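Local coordinates for stromal cell-derived factor 2-like protein (Arabidopsis thaliana, PDB 3MAL) that takes part in protein quality control and the unfolded protein response in the endoplasmic reticulum, in a complex with ERDJ3B and BIP1 that the immune receptor EFR requires, at residues 49-54 and 95-100; 108-113 and 149-154; 36-41 and 164-169. All blocks are in the same frame, centred on the assembly; numbering follows the deposited sequence.

Interaction 1: residues 49-54 and 95-100; sequences QSVTGF and KWLHSH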
loop_
_atom_site.group_PDB
_atom_site.type_symbol
_atom_site.label_atom_id
_atom_site.label_comp_id
_atom_site.label_asym_id
_atom_site.label_seq_id
_atom_site.Cartn_x
_atom_site.Cartn_y
_atom_site.Cartn_z
ATOM N N GLN A 49 -1.931 -3.441 13.589
ATOM C CA GLN A 49 -2.437 -4.453 12.642
ATOM C C GLN A 49 -1.401 -4.726 11.568
ATOM O O GLN A 49 -0.835 -3.782 10.973
ATOM C CB GLN A 49 -3.732 -3.957 11.997
ATOM C CG GLN A 49 -4.435 -4.974 11.055
ATOM C CD GLN A 49 -5.760 -4.438 10.525
ATOM O OE1 GLN A 49 -5.889 -4.125 9.331
ATOM N NE2 GLN A 49 -6.746 -4.308 11.414
ATOM N N SER A 50 -1.167 -6.009 11.289
ATOM C CA SER A 50 -0.125 -6.423 10.363
ATOM C C SER A 50 -0.566 -6.362 8.899
ATOM O O SER A 50 -1.762 -6.339 8.575
ATOM C CB SER A 50 0.358 -7.831 10.709
ATOM O OG SER A 50 -0.703 -8.763 10.537
ATOM N N VAL A 51 0.431 -6.253 8.034
ATOM C CA VAL A 51 0.256 -6.145 6.581
ATOM C C VAL A 51 1.230 -7.184 5.985
ATOM O O VAL A 51 2.344 -7.336 6.476
ATOM C CB VAL A 51 0.586 -4.699 6.097
ATOM C CG1 VAL A 51 0.742 -4.648 4.562
ATOM C CG2 VAL A 51 -0.475 -3.714 6.571
ATOM N N THR A 52 0.799 -7.903 4.949
ATOM C CA THR A 52 1.602 -8.956 4.321
ATOM C C THR A 52 1.430 -8.968 2.814
ATOM O O THR A 52 0.586 -8.236 2.258
ATOM C CB THR A 52 1.204 -10.382 4.821
ATOM O OG1 THR A 52 -0.091 -10.734 4.306
ATOM C CG2 THR A 52 1.213 -10.474 6.348
ATOM N N GLY A 53 2.247 -9.788 2.154
ATOM C CA GLY A 53 2.038 -10.154 0.767
ATOM C C GLY A 53 1.257 -11.455 0.690
ATOM O O GLY A 53 1.637 -12.438 1.292
ATOM N N PHE A 54 0.152 -11.445 -0.048
ATOM C CA PHE A 54 -0.770 -12.589 -0.135
ATOM C C PHE A 54 -0.840 -13.160 -1.581
ATOM O O PHE A 54 -1.121 -12.433 -2.525
ATOM C CB PHE A 54 -2.161 -12.121 0.319
ATOM C CG PHE A 54 -3.140 -13.222 0.513
ATOM C CD1 PHE A 54 -3.229 -13.873 1.750
ATOM C CD2 PHE A 54 -3.988 -13.614 -0.525
ATOM C CE1 PHE A 54 -4.148 -14.903 1.937
ATOM C CE2 PHE A 54 -4.915 -14.648 -0.343
ATOM C CZ PHE A 54 -4.995 -15.294 0.881
ATOM N N LYS A 95 -8.654 0.376 8.248
ATOM C CA LYS A 95 -7.374 0.932 8.734
ATOM C C LYS A 95 -6.511 1.429 7.563
ATOM O O LYS A 95 -6.717 1.011 6.416
ATOM C CB LYS A 95 -6.607 -0.075 9.626
ATOM C CG LYS A 95 -7.403 -0.574 10.870
ATOM C CD LYS A 95 -6.414 -0.966 11.994
ATOM C CE LYS A 95 -7.086 -1.323 13.340
ATOM N NZ LYS A 95 -8.245 -0.446 13.666
ATOM N N TRP A 96 -5.571 2.331 7.854
ATOM C CA TRP A 96 -4.776 3.024 6.814
ATOM C C TRP A 96 -3.412 2.369 6.661
ATOM O O TRP A 96 -2.776 2.065 7.662
ATOM C CB TRP A 96 -4.572 4.504 7.198
ATOM C CG TRP A 96 -5.860 5.194 7.456
ATOM C CD1 TRP A 96 -6.504 5.339 8.657
ATOM C CD2 TRP A 96 -6.697 5.785 6.472
ATOM N NE1 TRP A 96 -7.703 5.999 8.471
ATOM C CE2 TRP A 96 -7.844 6.276 7.135
ATOM C CE3 TRP A 96 -6.596 5.944 5.084
ATOM C CZ2 TRP A 96 -8.876 6.925 6.454
ATOM C CZ3 TRP A 96 -7.606 6.609 4.415
ATOM C CH2 TRP A 96 -8.740 7.078 5.095
ATOM N N LEU A 97 -2.968 2.144 5.420
ATOM C CA LEU A 97 -1.577 1.716 5.173
ATOM C C LEU A 97 -0.606 2.720 5.842
ATOM O O LEU A 97 -0.700 3.925 5.611
ATOM C CB LEU A 97 -1.293 1.641 3.661
ATOM C CG LEU A 97 0.055 0.980 3.326
ATOM C CD1 LEU A 97 0.059 -0.497 3.794
ATOM C CD2 LEU A 97 0.431 1.139 1.823
ATOM N N HIS A 98 0.314 2.222 6.660
ATOM C CA HIS A 98 1.036 3.074 7.639
ATOM C C HIS A 98 2.493 2.627 7.766
ATOM O O HIS A 98 2.817 1.441 7.619
ATOM C CB HIS A 98 0.343 2.942 9.012
ATOM C CG HIS A 98 0.767 3.941 10.060
ATOM N ND1 HIS A 98 0.215 5.203 10.164
ATOM C CD2 HIS A 98 1.612 3.816 11.115
ATOM C CE1 HIS A 98 0.731 5.824 11.213
ATOM N NE2 HIS A 98 1.581 5.004 11.805
ATOM N N SER A 99 3.361 3.565 8.056
ATOM C CA SER A 99 4.765 3.275 8.437
ATOM C C SER A 99 5.283 4.244 9.535
ATOM O O SER A 99 4.583 5.099 9.956
ATOM C CB SER A 99 5.778 2.995 7.305
ATOM O OG SER A 99 6.994 2.407 7.682
ATOM N N HIS A 100 6.494 3.963 10.011
ATOM C CA HIS A 100 7.084 4.532 11.175
ATOM C C HIS A 100 8.413 3.811 11.507
ATOM O O HIS A 100 8.828 2.930 10.834
ATOM C CB HIS A 100 6.108 4.499 12.332
ATOM C CG HIS A 100 5.378 3.204 12.536
ATOM N ND1 HIS A 100 5.723 2.017 11.938
ATOM C CD2 HIS A 100 4.289 2.933 13.284
ATOM C CE1 HIS A 100 4.913 1.066 12.344
ATOM N NE2 HIS A 100 4.028 1.594 13.158
#

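Interaction 2: residues 108-113 and 149-154; sequences GNLEVS and IDTSGY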
loop_
_atom_site.group_PDB
_atom_site.type_symbol
_atom_site.label_atom_id
_atom_site.label_comp_id
_atom_site.label_asym_id
_atom_site.label_seq_id
_atom_site.Cartn_x
_atom_site.Cartn_y
_atom_site.Cartn_z
ATOM N N GLY A 108 13.953 -6.788 9.761
ATOM C CA GLY A 108 14.423 -5.659 10.582
ATOM C C GLY A 108 14.521 -4.369 9.786
ATOM O O GLY A 108 15.377 -3.515 10.067
ATOM N N ASN A 109 13.654 -4.230 8.778
ATOM C CA ASN A 109 13.529 -2.979 8.023
ATOM C C ASN A 109 12.348 -2.191 8.594
ATOM O O ASN A 109 11.907 -2.477 9.708
ATOM C CB ASN A 109 13.385 -3.267 6.518
ATOM C CG ASN A 109 14.691 -3.773 5.904
ATOM O OD1 ASN A 109 15.700 -3.068 5.918
ATOM N ND2 ASN A 109 14.680 -4.994 5.395
ATOM N N LEU A 110 11.848 -1.183 7.887
ATOM C CA LEU A 110 10.807 -0.335 8.473
ATOM C C LEU A 110 9.525 -1.147 8.538
ATOM O O LEU A 110 9.104 -1.705 7.534
ATOM C CB LEU A 110 10.582 0.891 7.579
ATOM C CG LEU A 110 11.208 2.292 7.766
ATOM C CD1 LEU A 110 12.075 2.524 9.026
ATOM C CD2 LEU A 110 11.842 2.818 6.449
ATOM N N GLU A 111 8.885 -1.195 9.701
ATOM C CA GLU A 111 7.577 -1.838 9.777
ATOM C C GLU A 111 6.510 -1.121 8.935
ATOM O O GLU A 111 6.338 0.122 8.996
ATOM C CB GLU A 111 7.097 -1.902 11.211
ATOM C CG GLU A 111 5.937 -2.863 11.441
ATOM C CD GLU A 111 5.280 -2.601 12.771
ATOM O OE1 GLU A 111 4.418 -1.696 12.841
ATOM O OE2 GLU A 111 5.656 -3.279 13.741
ATOM N N VAL A 112 5.775 -1.927 8.179
ATOM C CA VAL A 112 4.586 -1.461 7.495
ATOM C C VAL A 112 3.347 -2.065 8.144
ATOM O O VAL A 112 3.207 -3.302 8.197
ATOM C CB VAL A 112 4.658 -1.778 5.959
ATOM C CG1 VAL A 112 3.370 -1.373 5.268
ATOM C CG2 VAL A 112 5.802 -1.003 5.338
ATOM N N SER A 113 2.463 -1.191 8.646
ATOM C CA SER A 113 1.275 -1.631 9.380
ATOM C C SER A 113 -0.024 -1.045 8.833
ATOM O O SER A 113 -0.033 -0.266 7.854
ATOM C CB SER A 113 1.398 -1.261 10.880
ATOM O OG SER A 113 1.325 0.150 11.074
ATOM N N ILE A 149 6.051 9.136 3.107
ATOM C CA ILE A 149 6.471 10.546 3.310
ATOM C C ILE A 149 7.364 10.742 4.546
ATOM O O ILE A 149 8.454 11.308 4.426
ATOM C CB ILE A 149 5.273 11.545 3.404
ATOM C CG1 ILE A 149 4.411 11.538 2.134
ATOM C CG2 ILE A 149 5.775 12.993 3.774
ATOM C CD1 ILE A 149 5.091 12.025 0.861
ATOM N N ASP A 150 6.927 10.241 5.707
ATOM C CA ASP A 150 7.592 10.556 6.984
ATOM C C ASP A 150 8.944 9.889 7.179
ATOM O O ASP A 150 9.838 10.477 7.800
ATOM C CB ASP A 150 6.657 10.288 8.188
ATOM C CG ASP A 150 5.576 11.358 8.334
ATOM O OD1 ASP A 150 5.687 12.398 7.666
ATOM O OD2 ASP A 150 4.604 11.170 9.092
ATOM N N THR A 151 9.097 8.672 6.655
ATOM C CA THR A 151 10.333 7.915 6.815
ATOM C C THR A 151 11.179 7.851 5.552
ATOM O O THR A 151 12.332 7.446 5.614
ATOM C CB THR A 151 10.068 6.445 7.233
ATOM O OG1 THR A 151 9.237 5.816 6.250
ATOM C CG2 THR A 151 9.410 6.351 8.607
ATOM N N SER A 152 10.600 8.216 4.409
ATOM C CA SER A 152 11.225 8.009 3.096
ATOM C C SER A 152 11.412 6.530 2.677
ATOM O O SER A 152 12.097 6.261 1.693
ATOM C CB SER A 152 12.562 8.773 2.985
ATOM O OG SER A 152 12.364 10.148 3.158
ATOM N N GLY A 153 10.786 5.587 3.385
ATOM C CA GLY A 153 10.818 4.171 3.001
ATOM C C GLY A 153 9.965 3.848 1.767
ATOM O O GLY A 153 8.824 4.316 1.668
ATOM N N TYR A 154 10.505 3.094 0.808
ATOM C CA TYR A 154 9.692 2.585 -0.301
ATOM C C TYR A 154 8.989 1.333 0.193
ATOM O O TYR A 154 9.621 0.479 0.827
ATOM C CB TYR A 154 10.555 2.234 -1.528
ATOM C CG TYR A 154 11.259 3.429 -2.081
ATOM C CD1 TYR A 154 10.552 4.377 -2.830
ATOM C CD2 TYR A 154 12.611 3.657 -1.815
ATOM C CE1 TYR A 154 11.178 5.496 -3.348
ATOM C CE2 TYR A 154 13.255 4.786 -2.338
ATOM C CZ TYR A 154 12.514 5.708 -3.099
ATOM O OH TYR A 154 13.093 6.848 -3.624
#

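Interaction 3: residues 36-41 and 164-169; sequences HSHDVP and RIAGGQ. With EDO (1,2-ethanediol), chain F; SO4 (sulfate ion), chain D.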
loop_
_atom_site.group_PDB
_atom_site.type_symbol
_atom_site.label_atom_id
_atom_site.label_comp_id
_atom_site.label_asym_id
_atom_site.label_seq_id
_atom_site.Cartn_x
_atom_site.Cartn_y
_atom_site.Cartn_z
ATOM N N HIS A 36 -1.858 -6.976 1.370
ATOM C CA HIS A 36 -2.907 -7.649 2.094
ATOM C C HIS A 36 -2.909 -7.267 3.585
ATOM O O HIS A 36 -1.857 -7.014 4.198
ATOM C CB HIS A 36 -2.703 -9.168 1.898
ATOM C CG HIS A 36 -3.539 -10.052 2.778
ATOM N ND1 HIS A 36 -3.124 -10.460 4.024
ATOM C CD2 HIS A 36 -4.702 -10.707 2.539
ATOM C CE1 HIS A 36 -4.032 -11.267 4.546
ATOM N NE2 HIS A 36 -4.995 -11.438 3.659
ATOM N N SER A 37 -4.105 -7.194 4.167
ATOM C CA SER A 37 -4.211 -7.006 5.623
ATOM C C SER A 37 -5.324 -7.867 6.175
ATOM O O SER A 37 -5.983 -8.602 5.433
ATOM C CB SER A 37 -4.351 -5.514 6.019
ATOM O OG SER A 37 -4.027 -5.306 7.397
ATOM N N HIS A 38 -5.538 -7.780 7.477
ATOM C CA HIS A 38 -6.447 -8.685 8.158
ATOM C C HIS A 38 -6.505 -8.241 9.610
ATOM O O HIS A 38 -5.709 -7.411 10.018
ATOM C CB HIS A 38 -5.983 -10.148 8.034
ATOM C CG HIS A 38 -4.496 -10.373 8.194
ATOM N ND1 HIS A 38 -3.875 -11.524 7.751
ATOM C CD2 HIS A 38 -3.520 -9.611 8.739
ATOM C CE1 HIS A 38 -2.588 -11.468 8.041
ATOM N NE2 HIS A 38 -2.347 -10.322 8.648
ATOM N N ASP A 39 -7.407 -8.840 10.383
ATOM C CA ASP A 39 -7.685 -8.414 11.749
ATOM C C ASP A 39 -6.739 -9.044 12.803
ATOM O O ASP A 39 -7.203 -9.648 13.769
ATOM C CB ASP A 39 -9.166 -8.730 12.083
ATOM C CG ASP A 39 -9.614 -8.133 13.395
ATOM O OD1 ASP A 39 -8.917 -7.238 13.923
ATOM O OD2 ASP A 39 -10.682 -8.563 13.924
ATOM N N VAL A 40 -5.419 -8.896 12.634
ATOM C CA VAL A 40 -4.427 -9.477 13.574
ATOM C C VAL A 40 -3.181 -8.608 13.638
ATOM O O VAL A 40 -2.669 -8.182 12.615
ATOM C CB VAL A 40 -4.075 -10.977 13.228
ATOM C CG1 VAL A 40 -3.503 -11.137 11.869
ATOM C CG2 VAL A 40 -3.153 -11.646 14.208
ATOM N N PRO A 41 -2.709 -8.295 14.843
ATOM C CA PRO A 41 -1.554 -7.410 15.001
ATOM C C PRO A 41 -0.207 -8.079 14.909
ATOM O O PRO A 41 -0.095 -9.279 15.031
ATOM C CB PRO A 41 -1.687 -6.915 16.428
ATOM C CG PRO A 41 -2.429 -8.001 17.159
ATOM C CD PRO A 41 -3.302 -8.694 16.130
ATOM N N ARG A 164 4.281 -19.948 10.920
ATOM C CA ARG A 164 3.249 -20.492 11.810
ATOM C C ARG A 164 1.861 -19.843 11.647
ATOM O O ARG A 164 0.900 -20.548 11.316
ATOM C CB ARG A 164 3.728 -20.483 13.268
ATOM C CG ARG A 164 4.824 -21.536 13.536
ATOM C CD ARG A 164 5.396 -21.399 14.919
ATOM N NE ARG A 164 6.852 -21.354 14.856
ATOM C CZ ARG A 164 7.673 -22.330 15.227
ATOM N NH1 ARG A 164 8.980 -22.144 15.105
ATOM N NH2 ARG A 164 7.209 -23.469 15.745
ATOM N N ILE A 165 1.738 -18.543 11.893
ATOM C CA ILE A 165 0.480 -17.829 11.646
ATOM C C ILE A 165 0.667 -17.032 10.354
ATOM O O ILE A 165 1.678 -16.341 10.202
ATOM C CB ILE A 165 0.091 -16.878 12.814
ATOM C CG1 ILE A 165 -0.039 -17.635 14.154
ATOM C CG2 ILE A 165 -1.203 -16.100 12.486
ATOM C CD1 ILE A 165 -1.159 -18.673 14.202
ATOM N N ALA A 166 -0.292 -17.140 9.424
ATOM C CA ALA A 166 -0.194 -16.490 8.118
ATOM C C ALA A 166 0.960 -17.064 7.308
ATOM O O ALA A 166 1.540 -16.372 6.472
ATOM C CB ALA A 166 -0.040 -14.951 8.272
ATOM N N GLY A 167 1.296 -18.332 7.567
ATOM C CA GLY A 167 2.378 -19.010 6.849
ATOM C C GLY A 167 2.222 -19.024 5.339
ATOM O O GLY A 167 1.124 -19.262 4.824
ATOM N N GLY A 168 3.320 -18.781 4.623
ATOM C CA GLY A 168 3.280 -18.673 3.162
ATOM C C GLY A 168 3.051 -17.235 2.677
ATOM O O GLY A 168 3.252 -16.946 1.498
ATOM N N GLN A 169 2.614 -16.345 3.567
ATOM C CA GLN A 169 2.493 -14.905 3.247
ATOM C C GLN A 169 3.857 -14.216 3.427
ATOM O O GLN A 169 4.650 -14.634 4.269
ATOM C CB GLN A 169 1.440 -14.226 4.114
ATOM C CG GLN A 169 -0.001 -14.660 3.763
ATOM C CD GLN A 169 -1.054 -14.153 4.758
ATOM O OE1 GLN A 169 -1.007 -12.998 5.216
ATOM N NE2 GLN A 169 -2.043 -15.018 5.070
HETATM C C1 EDO F . 6.436 -16.688 14.066
HETATM O O1 EDO F . 5.913 -17.246 15.295
HETATM C C2 EDO F . 6.473 -17.844 13.084
HETATM O O2 EDO F . 6.177 -17.351 11.799
HETATM S S SO4 D . 11.696 -19.382 14.271
HETATM O O1 SO4 D . 12.410 -19.199 12.995
HETATM O O2 SO4 D . 10.322 -18.839 14.218
HETATM O O3 SO4 D . 11.589 -20.771 14.730
HETATM O O4 SO4 D . 12.501 -18.725 15.299
HETATM O O HOH W 1 -4.654 -13.810 6.246
#

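Interaction 1: residues 49-54 and 95-100
Gln49 and Lys95 lay their side chains obliquely across one another, the amide end of the glutamine meeting the aliphatic middle of the lysine. The nearest pair is Gln49 NE2 and Lys95 CD, 3.4 Å apart, with Lys95 CE close behind. CG of Gln49 stands anti to the backbone N (chi1 -176°), and the chain then runs on extended, which carries the amide out to Lys95. No hydrogen bond joins the two. Gln49 OE1 is instead held by the hydroxyls of Ser37 and Thr93, and Lys95 NZ bends away to the carbonyl of Gly116. Long side chains suit both places: the flat glutamine amide can lie against the lysine methylenes while OE1 and NZ keep partners outside the pair. Two residues further along each segment the contact is purely apolar. Val51 CG1 approaches Leu97 CD1 to 4.3 Å, a loose van der Waals touch, and both side chains also rest on Leu35. The CA atoms of Val51 and Leu97 are 8.2 Å apart, too far for direct pairing. Strand 110-115 pairs antiparallel with both strands and joins them. Branched aliphatic residues converging from separate strands in this way are typical of the hydrophobic core of a beta-trefoil.

Interaction 2: residues 108-113 and 149-154
Leu110, on strand 110-115, faces Gly153, at the end of the loop that leads into strand 154-161, with their CA atoms 7.1 Å apart and no hydrogen bond between the two segments. In this beta-trefoil of MIR repeats the two parts are linked through strand 170-175, which pairs antiparallel with both strands: Leu110 is backbone-bonded to Gly174, and Tyr154 to Ile175. The contact itself depends on one methyl group. Leu110 CD2 lies 3.8 Å from Gly153 CA and 4.0 Å from Thr151 OG1, so it sits against both ends of a tight local turn. Leucine supplies the reach and the apolar branch, and its side chain also touches Arg176. Its torsions (chi1 -97°, chi2 -4°) stray from staggered values, which may mean a strained rotamer or an imprecisely placed side chain. If the methyl is correctly placed, glycine suits position 153, since a side chain there would point at it and the bare CA lets it settle. The side chains of Leu110 and Thr151 run antiparallel, overlapping only where Leu110 CD2 lies beside Thr151 CB and OG1. Threonine has a short hydroxyl that can fold back over its own backbone, and here it closes an ST turn, while also being hydrogen-bonded to His148 ND1. In that turn the N-H of Gly153 reaches Thr151 OG1 over 3.3 Å, nearly straight at 163°.

Interaction 3: residues 36-41 and 164-169
His36 sends its ring toward Gln169, and His36 ND1 comes to 3.5 Å from Gln169 OE1. This is an oblique approach and not a hydrogen bond, the ring and amide planes standing 77° apart. Both atoms are hydrogen-bonded to Thr52 OG1, so one hydroxyl organises the two polar groups, and the His36 ring also stacks with Phe54. Ser37, next along the strand, points away from the loop, and its OG meets the carbonyl of Ser50; a small polar residue fits this buried place.

His38 turns back to the loop. Its CG lies between the backbone N and the carbonyl carbon (chi1 41°), which brings a face of its ring against the edge of the His36 ring, at ND1. His36 ND1 lies 3.9 Å from the His38 ring plane on that face, and Val40 CG1 3.4 Å from it on the other, both offset toward the rim. Histidine suits the site because its two nitrogens serve different partners: NE2 bonds to Ser50 OG, and ND1 shares a water (2.8 Å) that accepts from Gln169 NE2. At the ring edge, His38 CE1 touches Ala166 CB at 4.3 Å.

The fold is a beta-trefoil, and the contact brings MIR 1 against MIR 3. Asp39 then turns the corner as the centre of an inverse gamma turn, with a weak Val40 N to His38 O bond of 3.0 Å. Beyond it Val40 supplies the methyl on the His38 ring.

Across from His36 and His38, Ala166 to Gln169 form a type II beta turn, in which Gly168 takes the positive phi (91°) that glycine tolerates well. Earlier in the loop, Arg164 NH1 makes a weak bond of 3.0 Å to sulfate O3, and its backbone N another weak one to an ethanediol, both molecules probably from the crystallisation liquor.

How the interactions relate
From the N terminus, residues 36-41 open interaction 3, whose loop closes only at 164-169 and so encloses both other contacts. Inside it, 49-54 opens interaction 1, which closes at 95-100; interaction 2 then opens at 108-113 and closes at 149-154. Interactions 1 and 2 are therefore in series, and no two cross. All three reach the same curled antiparallel sheet. Interactions 1 and 2 touch where the neighbouring strands 96-100 and 110-115 pair, with Ser113 N close to His98 O. Strand 49-54 also lies beside strand 34-38, connecting interactions 1 and 3, while interactions 2 and 3 stay apart, their centres about 19 Å from each other.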